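PDB 1H12: endo-1,4-beta-xylanase from Pseudoalteromonas haloplanktis, which hydrolyses internal beta-1,4 linkages of xylan as a cold-adapted glycoside hydrolase of family 8, and may also act on beta-1,4-glucans. Local coordinates for residues A272-G275 against Q276-E279; T318-S321 against K322-E326; Q327-Y331 against G332-N336. All coordinates share one frame; numbering follows the deposited sequence. Where two conformers were deposited one is given.

Contact 1 of 3, residues A272-G275 against Q276-E279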
ATOM      1  N   ALA A 272       0.513  -7.918 -16.892  1.00 14.80           N
ATOM      2  CA  ALA A 272       1.890  -8.315 -16.614  1.00 16.74           C
ATOM      3  C   ALA A 272       2.069  -9.780 -16.199  1.00 15.65           C
ATOM      4  O   ALA A 272       3.072 -10.372 -16.465  1.00 18.28           O
ATOM      5  CB  ALA A 272       2.414  -7.432 -15.399  1.00 19.92           C
ATOM      6  N   ASN A 273       1.090 -10.364 -15.511  1.00 13.69           N
ATOM      7  CA  ASN A 273       1.178 -11.717 -14.924  1.00 13.04           C
ATOM      8  C   ASN A 273      -0.209 -12.303 -14.927  1.00 10.57           C
ATOM      9  O   ASN A 273      -1.182 -11.536 -14.876  1.00 10.47           O
ATOM     10  CB  ASN A 273       1.666 -11.571 -13.389  1.00 13.89           C
ATOM     11  CG  ASN A 273       3.018 -11.119 -13.277  1.00 16.90           C
ATOM     12  OD1 ASN A 273       3.961 -11.776 -13.829  1.00 20.76           O
ATOM     13  ND2 ASN A 273       3.189 -10.014 -12.664  1.00 18.86           N
ATOM     14  N   PRO A 274      -0.316 -13.633 -14.848  1.00  9.75           N
ATOM     15  CA  PRO A 274      -1.631 -14.262 -14.689  1.00  9.89           C
ATOM     16  C   PRO A 274      -2.375 -13.733 -13.485  1.00  8.77           C
ATOM     17  O   PRO A 274      -1.788 -13.414 -12.441  1.00  8.71           O
ATOM     18  CB  PRO A 274      -1.313 -15.742 -14.557  1.00 10.67           C
ATOM     19  CG  PRO A 274      -0.017 -15.877 -15.318  1.00 11.77           C
ATOM     20  CD  PRO A 274       0.742 -14.628 -14.957  1.00 11.24           C
ATOM     21  N   GLY A 275      -3.698 -13.660 -13.609  1.00  8.51           N
ATOM     22  CA  GLY A 275      -4.495 -13.094 -12.531  1.00  8.80           C
ATOM     23  C   GLY A 275      -4.496 -13.827 -11.214  1.00  7.88           C
ATOM     24  O   GLY A 275      -4.700 -13.216 -10.166  1.00  8.35           O
ATOM     25  N   GLN A 276      -4.222 -15.126 -11.283  1.00  8.81           N
ATOM     26  CA  GLN A 276      -4.314 -15.975 -10.098  1.00  8.57           C
ATOM     27  C   GLN A 276      -2.994 -16.091  -9.395  1.00  9.26           C
ATOM     28  O   GLN A 276      -2.891 -16.794  -8.369  1.00 10.23           O
ATOM     29  CB  GLN A 276      -4.872 -17.375 -10.411  1.00 10.26           C
ATOM     30  CG  GLN A 276      -3.883 -18.383 -11.000  1.00 11.60           C
ATOM     31  CD  GLN A 276      -3.542 -18.201 -12.421  1.00 11.40           C
ATOM     32  OE1 GLN A 276      -4.088 -17.316 -13.108  1.00 11.24           O
ATOM     33  NE2 GLN A 276      -2.694 -19.059 -12.946  1.00 17.16           N
ATOM     34  N   TRP A 277      -1.962 -15.418  -9.871  1.00  8.65           N
ATOM     35  CA  TRP A 277      -0.713 -15.449  -9.126  1.00  8.76           C
ATOM     36  C   TRP A 277      -0.811 -14.636  -7.851  1.00  8.05           C
ATOM     37  O   TRP A 277      -1.348 -13.535  -7.836  1.00  8.47           O
ATOM     38  CB  TRP A 277       0.421 -14.815  -9.959  1.00  9.67           C
ATOM     39  CG  TRP A 277       0.996 -15.704 -11.000  1.00 10.35           C
ATOM     40  CD1 TRP A 277       0.503 -16.883 -11.455  1.00 12.12           C
ATOM     41  CD2 TRP A 277       2.229 -15.505 -11.688  1.00 11.83           C
ATOM     42  NE1 TRP A 277       1.361 -17.420 -12.388  1.00 13.94           N
ATOM     43  CE2 TRP A 277       2.429 -16.603 -12.516  1.00 14.43           C
ATOM     44  CE3 TRP A 277       3.158 -14.510 -11.677  1.00 13.32           C
ATOM     45  CZ2 TRP A 277       3.555 -16.755 -13.320  1.00 17.65           C
ATOM     46  CZ3 TRP A 277       4.313 -14.669 -12.474  1.00 17.65           C
ATOM     47  CH2 TRP A 277       4.454 -15.799 -13.261  1.00 17.97           C
ATOM     48  N   TYR A 278      -0.240 -15.207  -6.780  1.00  8.58           N
ATOM     49  CA  TYR A 278       0.204 -14.443  -5.641  1.00  8.10           C
ATOM     50  C   TYR A 278       1.535 -13.881  -6.051  1.00  8.55           C
ATOM     51  O   TYR A 278       2.530 -14.615  -6.177  1.00  9.00           O
ATOM     52  CB  TYR A 278       0.306 -15.330  -4.394  1.00  8.87           C
ATOM     53  CG  TYR A 278       1.026 -14.720  -3.224  1.00  7.67           C
ATOM     54  CD1 TYR A 278       0.378 -13.936  -2.302  1.00  7.85           C
ATOM     55  CD2 TYR A 278       2.376 -14.910  -3.054  1.00  8.36           C
ATOM     56  CE1 TYR A 278       1.067 -13.396  -1.210  1.00  7.80           C
ATOM     57  CE2 TYR A 278       3.054 -14.394  -1.997  1.00  8.77           C
ATOM     58  CZ  TYR A 278       2.416 -13.639  -1.050  1.00  8.08           C
ATOM     59  OH  TYR A 278       3.132 -13.139   0.022  1.00  8.47           O
ATOM     60  N   GLU A 279       1.577 -12.595  -6.335  1.00  8.86           N
ATOM     61  CA  GLU A 279       2.758 -11.911  -6.831  1.00  9.24           C
ATOM     62  C   GLU A 279       2.928 -10.602  -6.067  1.00  9.11           C
ATOM     63  O   GLU A 279       2.453 -10.442  -4.945  1.00  8.82           O
ATOM     64  CB  GLU A 279       2.718 -11.802  -8.367  1.00  9.72           C
ATOM     65  CG  GLU A 279       1.454 -11.225  -8.936  1.00  9.35           C
ATOM     66  CD  GLU A 279       0.988  -9.949  -8.250  1.00  9.00           C
ATOM     67  OE1 GLU A 279       1.336  -8.819  -8.680  1.00 10.18           O
ATOM     68  OE2 GLU A 279       0.299 -10.118  -7.200  1.00  8.81           O
TER
HETATM   69  O   HOH W   1       1.213  -8.379 -11.225  1.00 21.96           O
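The pyrrolidine ring of P274 rides over one face of the W277 indole. Its CD sits 3.7 Å from the centroid of the five-membered ring and only 17° off the normal, a CH-pi contact, while P274 CG lies 3.6 Å from W277 NE1. N273 meets the six-membered part of the same indole: its OD1 comes obliquely to 3.2 Å from W277 CZ3, and its CB packs 3.7 Å from W277 CE3. The two side chains cross at about a right angle, yet the amide plane is tilted by just 21° from the ring plane. W277 has CG beside its own backbone N and anti to the carbonyl carbon (chi1 -79°), which places the indole over the proline ring. The backbone beneath is a type I beta turn from P274 to W277 that feeds strand 277-278, an outer strand of a small three-stranded antiparallel sheet. W277 N closes the turn on P274 O at 3.3 Å. Q276, bent at chi2, folds its amide back so that OE1 lies 3.5 Å from P274 CB; the polar ends of this buried amide are taken by G265 N and S330 OG. Beyond the indole, the N273 amide turns its ND2 to a water at 2.9 Å, and that water donates to E279 OE1 at 2.6 Å. The E279 carboxylate is gripped further by the backbone N-H groups of D281 and A282, just ahead of helix 283-296.

Contact 2 of 3, residues T318-S321 against K322-E326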
ATOM      1  N   THR A 318       9.054 -24.956   4.186  1.00  9.26           N
ATOM      2  CA  THR A 318       9.540 -26.300   4.508  1.00  8.94           C
ATOM      3  C   THR A 318       9.699 -27.177   3.279  1.00  8.93           C
ATOM      4  O   THR A 318      10.433 -28.155   3.321  1.00  9.56           O
ATOM      5  CB  THR A 318       8.660 -27.029   5.534  1.00 10.28           C
ATOM      6  OG1 THR A 318       7.418 -27.440   4.969  1.00 10.63           O
ATOM      7  CG2 THR A 318       8.460 -26.225   6.814  1.00 12.10           C
ATOM      8  N   ASN A 319       8.973 -26.851   2.194  1.00  8.87           N
ATOM      9  CA  ASN A 319       9.030 -27.556   0.952  1.00  9.10           C
ATOM     10  C   ASN A 319       9.806 -26.787  -0.120  1.00  9.45           C
ATOM     11  O   ASN A 319       9.534 -26.901  -1.297  1.00 10.48           O
ATOM     12  CB  ASN A 319       7.656 -27.948   0.464  1.00  9.90           C
ATOM     13  CG  ASN A 319       7.123 -29.145   1.245  1.00 11.08           C
ATOM     14  OD1 ASN A 319       7.748 -30.244   1.209  1.00 11.66           O
ATOM     15  ND2 ASN A 319       6.048 -28.938   1.985  1.00 11.93           N
ATOM     16  N   ASN A 320      10.818 -26.053   0.310  1.00  9.39           N
ATOM     17  CA  ASN A 320      11.669 -25.277  -0.590  1.00  9.25           C
ATOM     18  C   ASN A 320      13.118 -25.648  -0.361  1.00  9.38           C
ATOM     19  O   ASN A 320      13.616 -25.602   0.765  1.00  9.66           O
ATOM     20  CB  ASN A 320      11.478 -23.792  -0.371  1.00 10.29           C
ATOM     21  CG  ASN A 320      11.964 -22.982  -1.570  1.00 11.01           C
ATOM     22  OD1 ASN A 320      13.178 -22.874  -1.787  1.00 13.67           O
ATOM     23  ND2 ASN A 320      11.043 -22.516  -2.400  1.00 10.98           N
ATOM     24  N   SER A 321      13.835 -25.936  -1.449  1.00  9.98           N
ATOM     25  CA  SER A 321      15.234 -26.291  -1.356  1.00 10.61           C
ATOM     26  C   SER A 321      16.130 -25.199  -0.865  1.00 11.60           C
ATOM     27  O   SER A 321      17.246 -25.492  -0.415  1.00 12.44           O
ATOM     28  CB  SER A 321      15.710 -26.802  -2.724  1.00 13.31           C
ATOM     29  OG  SER A 321      15.754 -25.712  -3.664  1.00 16.10           O
ATOM     30  N   LYS A 322      15.674 -23.953  -0.912  1.00 11.20           N
ATOM     31  CA  LYS A 322      16.436 -22.826  -0.421  1.00 12.29           C
ATOM     32  C   LYS A 322      16.064 -22.455   0.989  1.00 12.02           C
ATOM     33  O   LYS A 322      16.520 -21.472   1.510  1.00 13.66           O
ATOM     34  CB  LYS A 322      16.248 -21.624  -1.366  1.00 13.83           C
ATOM     35  CG  LYS A 322      16.679 -21.901  -2.824  1.00 17.05           C
ATOM     36  CD  LYS A 322      16.192 -20.697  -3.809  1.00 20.61           C
ATOM     37  CE  LYS A 322      14.622 -20.515  -3.900  1.00 23.24           C
ATOM     38  NZ  LYS A 322      13.899 -21.565  -4.527  1.00 23.37           N
ATOM     39  N   ASN A 323      15.131 -23.185   1.618  1.00 11.25           N
ATOM     40  CA  ASN A 323      14.664 -22.880   2.967  1.00 11.64           C
ATOM     41  C   ASN A 323      14.094 -21.456   3.051  1.00 10.97           C
ATOM     42  O   ASN A 323      14.341 -20.760   4.032  1.00 12.60           O
ATOM     43  CB  ASN A 323      15.726 -23.094   4.020  1.00 13.72           C
ATOM     44  CG  ASN A 323      15.082 -23.191   5.433  1.00 17.84           C
ATOM     45  OD1 ASN A 323      14.059 -23.851   5.599  1.00 21.74           O
ATOM     46  ND2 ASN A 323      15.724 -22.580   6.440  1.00 23.66           N
ATOM     47  N   CYS A 324      13.360 -21.062   2.062  1.00  9.94           N
ATOM     48  CA  CYS A 324      12.642 -19.793   2.039  1.00 10.10           C
ATOM     49  C   CYS A 324      11.279 -20.025   1.458  1.00  9.48           C
ATOM     50  O   CYS A 324      11.101 -20.973   0.673  1.00 10.38           O
ATOM     51  CB  CYS A 324      13.388 -18.741   1.184  1.00 11.71           C
ATOM     52  SG  CYS A 324      13.375 -19.175  -0.586  1.00 11.45           S
ATOM     53  N   TYR A 325      10.314 -19.190   1.783  1.00  8.98           N
ATOM     54  CA  TYR A 325       9.155 -19.074   0.926  1.00  8.45           C
ATOM     55  C   TYR A 325       9.498 -18.028  -0.148  1.00  8.84           C
ATOM     56  O   TYR A 325      10.303 -17.133   0.078  1.00  9.74           O
ATOM     57  CB  TYR A 325       7.867 -18.724   1.676  1.00  9.32           C
ATOM     58  CG  TYR A 325       7.863 -17.448   2.452  1.00  8.94           C
ATOM     59  CD1 TYR A 325       8.188 -17.427   3.807  1.00  9.98           C
ATOM     60  CD2 TYR A 325       7.524 -16.236   1.845  1.00  8.87           C
ATOM     61  CE1 TYR A 325       8.189 -16.257   4.543  1.00 10.45           C
ATOM     62  CE2 TYR A 325       7.542 -15.083   2.572  1.00  9.85           C
ATOM     63  CZ  TYR A 325       7.886 -15.067   3.921  1.00  9.41           C
ATOM     64  OH  TYR A 325       7.832 -13.871   4.618  1.00 10.90           O
ATOM     65  N   GLU A 326       8.900 -18.213  -1.320  1.00  8.76           N
ATOM     66  CA  GLU A 326       9.203 -17.424  -2.476  1.00  8.59           C
ATOM     67  C   GLU A 326       8.267 -16.234  -2.687  1.00  8.36           C
ATOM     68  O   GLU A 326       7.252 -16.075  -2.029  1.00  8.87           O
ATOM     69  CB  GLU A 326       9.244 -18.317  -3.713  1.00  9.38           C
ATOM     70  CG  GLU A 326      10.367 -19.326  -3.708  1.00 10.12           C
ATOM     71  CD  GLU A 326      10.514 -20.125  -4.986  1.00 10.65           C
ATOM     72  OE1 GLU A 326       9.858 -19.828  -5.996  1.00 11.24           O
ATOM     73  OE2 GLU A 326      11.297 -21.115  -4.940  1.00 11.99           O
TER
HETATM   74  O   HOH W   2      14.142 -23.972  -4.828  1.00 35.02           O
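A type I beta turn from N320 to N323, following the end of helix 300-318, carries an Asx turn built by N320. The backbone closes with N323 N donating to N320 O at 3.0 Å. Inside this loop the N320 side chain holds CG anti to its backbone nitrogen (chi1 -161°), and its amide is thereby carried across to K322 and E326. The OD1 atom uses both lone pairs in the carbonyl plane: K322 N reaches it at 2.9 Å, with a nearly straight N-H (160°), from the CB side, and K322 NZ at 3.1 Å from the ND2 side. The lysine can do this because its chain bends at chi3 and chi4 and curls back over the turn. On the other branch N320 ND2 gives a hydrogen lying in the amide plane to E326 OE2 at 2.9 Å, although amide and carboxylate planes stand 71° apart. K322 NZ meets that oxygen from the opposite face of the carboxylate, forming a salt bridge of 2.7 Å, so amide, ammonium and carboxylate close a small ring of bonds. With an alanine in place of N320, K322 N would probably lose its side-chain acceptor and E326 OE2 one of its two donors, leaving K322 NZ less firmly fixed, with E326 as its main remaining partner. C324, whose SG lies beside the amide, is tied to C339 by a disulfide, and E326 OE1 receives a weak bond from N336 N. Side-chain OD1 accepting from the N-H two residues on is an Asx turn; here it overlaps a type I beta turn that starts at the same asparagine.

Contact 3 of 3, residues Q327-Y331 against G332-N336. With XYP (beta-D-xylopyranose), chain B.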
ATOM      1  N   GLN A 327       8.634 -15.421  -3.679  1.00  8.79           N
ATOM      2  CA  GLN A 327       7.914 -14.213  -4.029  1.00  8.66           C
ATOM      3  C   GLN A 327       6.665 -14.436  -4.831  1.00  8.83           C
ATOM      4  O   GLN A 327       5.771 -13.556  -4.797  1.00  9.41           O
ATOM      5  CB  GLN A 327       8.858 -13.285  -4.821  0.50 10.06           C
ATOM      6  CG  GLN A 327       9.996 -12.758  -3.944  0.50 11.90           C
ATOM      7  CD  GLN A 327      10.818 -11.630  -4.549  0.50 15.39           C
ATOM      8  OE1 GLN A 327      10.841 -11.414  -5.739  0.50 19.64           O
ATOM      9  NE2 GLN A 327      11.474 -10.885  -3.682  0.50 18.33           N
ATOM     10  N   VAL A 328       6.568 -15.521  -5.563  1.00  8.48           N
ATOM     11  CA  VAL A 328       5.445 -15.766  -6.465  1.00  8.39           C
ATOM     12  C   VAL A 328       4.967 -17.219  -6.373  1.00  8.11           C
ATOM     13  O   VAL A 328       5.754 -18.177  -6.521  1.00  9.26           O
ATOM     14  CB  VAL A 328       5.778 -15.443  -7.910  1.00  9.11           C
ATOM     15  CG1 VAL A 328       4.602 -15.743  -8.840  1.00 10.27           C
ATOM     16  CG2 VAL A 328       6.205 -14.008  -8.086  1.00 10.17           C
ATOM     17  N   TYR A 329       3.702 -17.391  -6.082  1.00  8.64           N
ATOM     18  CA  TYR A 329       3.029 -18.723  -6.077  1.00  9.08           C
ATOM     19  C   TYR A 329       1.847 -18.668  -7.007  1.00  8.66           C
ATOM     20  O   TYR A 329       1.201 -17.637  -7.157  1.00  9.64           O
ATOM     21  CB  TYR A 329       2.571 -19.123  -4.659  1.00  8.96           C
ATOM     22  CG  TYR A 329       3.738 -19.497  -3.774  1.00  8.52           C
ATOM     23  CD1 TYR A 329       4.437 -18.547  -3.056  1.00  8.74           C
ATOM     24  CD2 TYR A 329       4.144 -20.800  -3.696  1.00  8.83           C
ATOM     25  CE1 TYR A 329       5.544 -18.901  -2.308  1.00  9.19           C
ATOM     26  CE2 TYR A 329       5.284 -21.164  -2.971  1.00  8.70           C
ATOM     27  CZ  TYR A 329       5.985 -20.209  -2.296  1.00  8.94           C
ATOM     28  OH  TYR A 329       7.150 -20.505  -1.590  1.00  9.83           O
ATOM     29  N   SER A 330       1.486 -19.824  -7.588  1.00  9.02           N
ATOM     30  CA  SER A 330       0.273 -19.956  -8.376  1.00  9.22           C
ATOM     31  C   SER A 330      -0.332 -21.310  -8.060  1.00  9.45           C
ATOM     32  O   SER A 330       0.355 -22.331  -8.146  1.00  9.93           O
ATOM     33  CB  SER A 330       0.585 -19.892  -9.873  1.00 10.41           C
ATOM     34  OG  SER A 330      -0.598 -19.944 -10.616  1.00 12.45           O
ATOM     35  N   TYR A 331      -1.572 -21.337  -7.616  1.00  9.51           N
ATOM     36  CA  TYR A 331      -2.210 -22.584  -7.210  1.00 10.23           C
ATOM     37  C   TYR A 331      -1.398 -23.341  -6.176  1.00 10.72           C
ATOM     38  O   TYR A 331      -1.340 -24.589  -6.187  1.00 11.77           O
ATOM     39  CB  TYR A 331      -2.522 -23.451  -8.406  1.00 11.76           C
ATOM     40  CG  TYR A 331      -3.482 -22.885  -9.412  1.00 10.40           C
ATOM     41  CD1 TYR A 331      -4.773 -22.551  -9.085  1.00 12.48           C
ATOM     42  CD2 TYR A 331      -3.103 -22.692 -10.721  1.00 12.36           C
ATOM     43  CE1 TYR A 331      -5.678 -22.138 -10.065  1.00 13.32           C
ATOM     44  CE2 TYR A 331      -3.986 -22.248 -11.695  1.00 13.47           C
ATOM     45  CZ  TYR A 331      -5.249 -21.974 -11.347  1.00 13.74           C
ATOM     46  OH  TYR A 331      -6.196 -21.592 -12.288  1.00 17.81           O
ATOM     47  N   GLY A 332      -0.737 -22.595  -5.277  1.00 10.44           N
ATOM     48  CA  GLY A 332       0.068 -23.213  -4.251  1.00 11.53           C
ATOM     49  C   GLY A 332       1.460 -23.688  -4.681  1.00 10.81           C
ATOM     50  O   GLY A 332       2.185 -24.223  -3.870  1.00 12.92           O
ATOM     51  N   GLY A 333       1.810 -23.466  -5.921  1.00 10.33           N
ATOM     52  CA  GLY A 333       3.087 -23.888  -6.483  1.00 11.28           C
ATOM     53  C   GLY A 333       4.061 -22.767  -6.688  1.00 10.21           C
ATOM     54  O   GLY A 333       3.703 -21.729  -7.257  1.00 10.35           O
ATOM     55  N   ALA A 334       5.292 -22.942  -6.237  1.00 10.39           N
ATOM     56  CA  ALA A 334       6.316 -21.922  -6.384  1.00 10.85           C
ATOM     57  C   ALA A 334       6.619 -21.710  -7.834  1.00 11.45           C
ATOM     58  O   ALA A 334       6.777 -22.667  -8.608  1.00 12.99           O
ATOM     59  CB  ALA A 334       7.557 -22.385  -5.670  1.00 12.69           C
ATOM     60  N   GLN A 335       6.758 -20.445  -8.233  1.00 11.29           N
ATOM     61  CA  GLN A 335       7.050 -20.079  -9.609  1.00 11.65           C
ATOM     62  C   GLN A 335       8.514 -19.751  -9.878  1.00 13.00           C
ATOM     63  O   GLN A 335       8.831 -19.293 -10.964  1.00 14.81           O
ATOM     64  CB  GLN A 335       6.126 -18.974 -10.081  1.00 12.71           C
ATOM     65  CG  GLN A 335       4.669 -19.338 -10.039  1.00 12.13           C
ATOM     66  CD  GLN A 335       4.335 -20.537 -10.889  1.00 13.43           C
ATOM     67  OE1 GLN A 335       4.464 -20.497 -12.120  1.00 16.34           O
ATOM     68  NE2 GLN A 335       3.876 -21.608 -10.254  1.00 13.74           N
ATOM     69  N   ASN A 336       9.400 -20.008  -8.931  1.00 12.52           N
ATOM     70  CA  ASN A 336      10.845 -19.824  -9.120  1.00 13.59           C
ATOM     71  C   ASN A 336      11.218 -18.371  -9.439  1.00 13.53           C
ATOM     72  O   ASN A 336      12.106 -18.098 -10.240  1.00 16.12           O
ATOM     73  CB  ASN A 336      11.395 -20.808 -10.143  1.00 15.37           C
ATOM     74  CG  ASN A 336      12.868 -20.984 -10.017  1.00 20.48           C
ATOM     75  OD1 ASN A 336      13.475 -20.832  -8.917  1.00 22.03           O
ATOM     76  ND2 ASN A 336      13.526 -21.273 -11.186  1.00 24.92           N
TER
HETATM   77  O1  XYP B 501      17.648  -8.125  -2.970  0.65 33.23           O
HETATM   78  C1  XYP B 501      16.766  -8.995  -3.704  0.65 32.06           C
HETATM   79  C2  XYP B 501      15.400  -8.670  -3.378  0.65 28.91           C
HETATM   80  C3  XYP B 501      14.383  -9.475  -4.098  0.65 25.34           C
HETATM   81  C4  XYP B 501      14.815  -9.695  -5.556  0.65 29.72           C
HETATM   82  C5  XYP B 501      16.280 -10.082  -5.663  0.65 31.37           C
HETATM   83  O2  XYP B 501      15.105  -8.691  -1.979  0.65 30.33           O
HETATM   84  O3  XYP B 501      13.084  -8.900  -3.970  0.65 19.84           O
HETATM   85  O4  XYP B 501      13.983 -10.590  -6.244  0.65 32.92           O
HETATM   86  O5  XYP B 501      17.068  -9.106  -4.972  0.65 30.28           O
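The Y329 ring is approached obliquely by the backbone of G332, G333 and A334, with A334 N 3.5 Å from its CD2. A334 CB reaches Y329 CE2 at 3.7 Å, and F312 meets the same ring edge-to-face. A second flat group, the Q335 amide, sends an N-H of NE2 to G333 O, which lies in the amide plane: the bond is 3.0 Å long and almost straight (175°). S330 N binds that oxygen at 2.9 Å from the opposite side of its plane. Q335 CG, anti to the carbonyl carbon, lies with CB across V328 CG1; the bend at chi2 then brings the amide to G333 O, and NE2 to 3.7 Å from S330 CB. Backbone bonds G333 N to S330 O (2.9 Å) and Q335 N to V328 O (3.0 Å) complete the ladder. At the bend, Y331 and G332 both have positive phi; a CB on G332 would be pressed into the Y331 carbonyl. Q327 belongs to the xylose-binding pocket, while Y329 OH receives E326 N. This is a beta hairpin with a two-residue loop and type I' turn (S330 to G333), Y329 and A334 forming its non-hydrogen-bonded antiparallel pair, S330 and G333 the hydrogen-bonded one.

In the fold
Along the chain the three contacts run in series, none nested or crossing. Contact 1 closes the turn that leads into strand 277-278; helices 283-296 and 300-318 follow before contact 2 reverses the chain beyond the second of them. Contact 3 begins at once after it and folds residues 327-336 into a hairpin. The hairpin returns to contact 1: strand 329-330 sits between 277-278 and 333-334, with Y278 N bonded to Y329 O and W277 packed on V328 and S330. Contacts 2 and 3 meet where E326 approaches A334 and N336. The sheet thus joins segments that come before and after the two helices in the chain. Q327, just before strand 329-330, and E342, at the start of helix 342-351, are both in the xylose pocket.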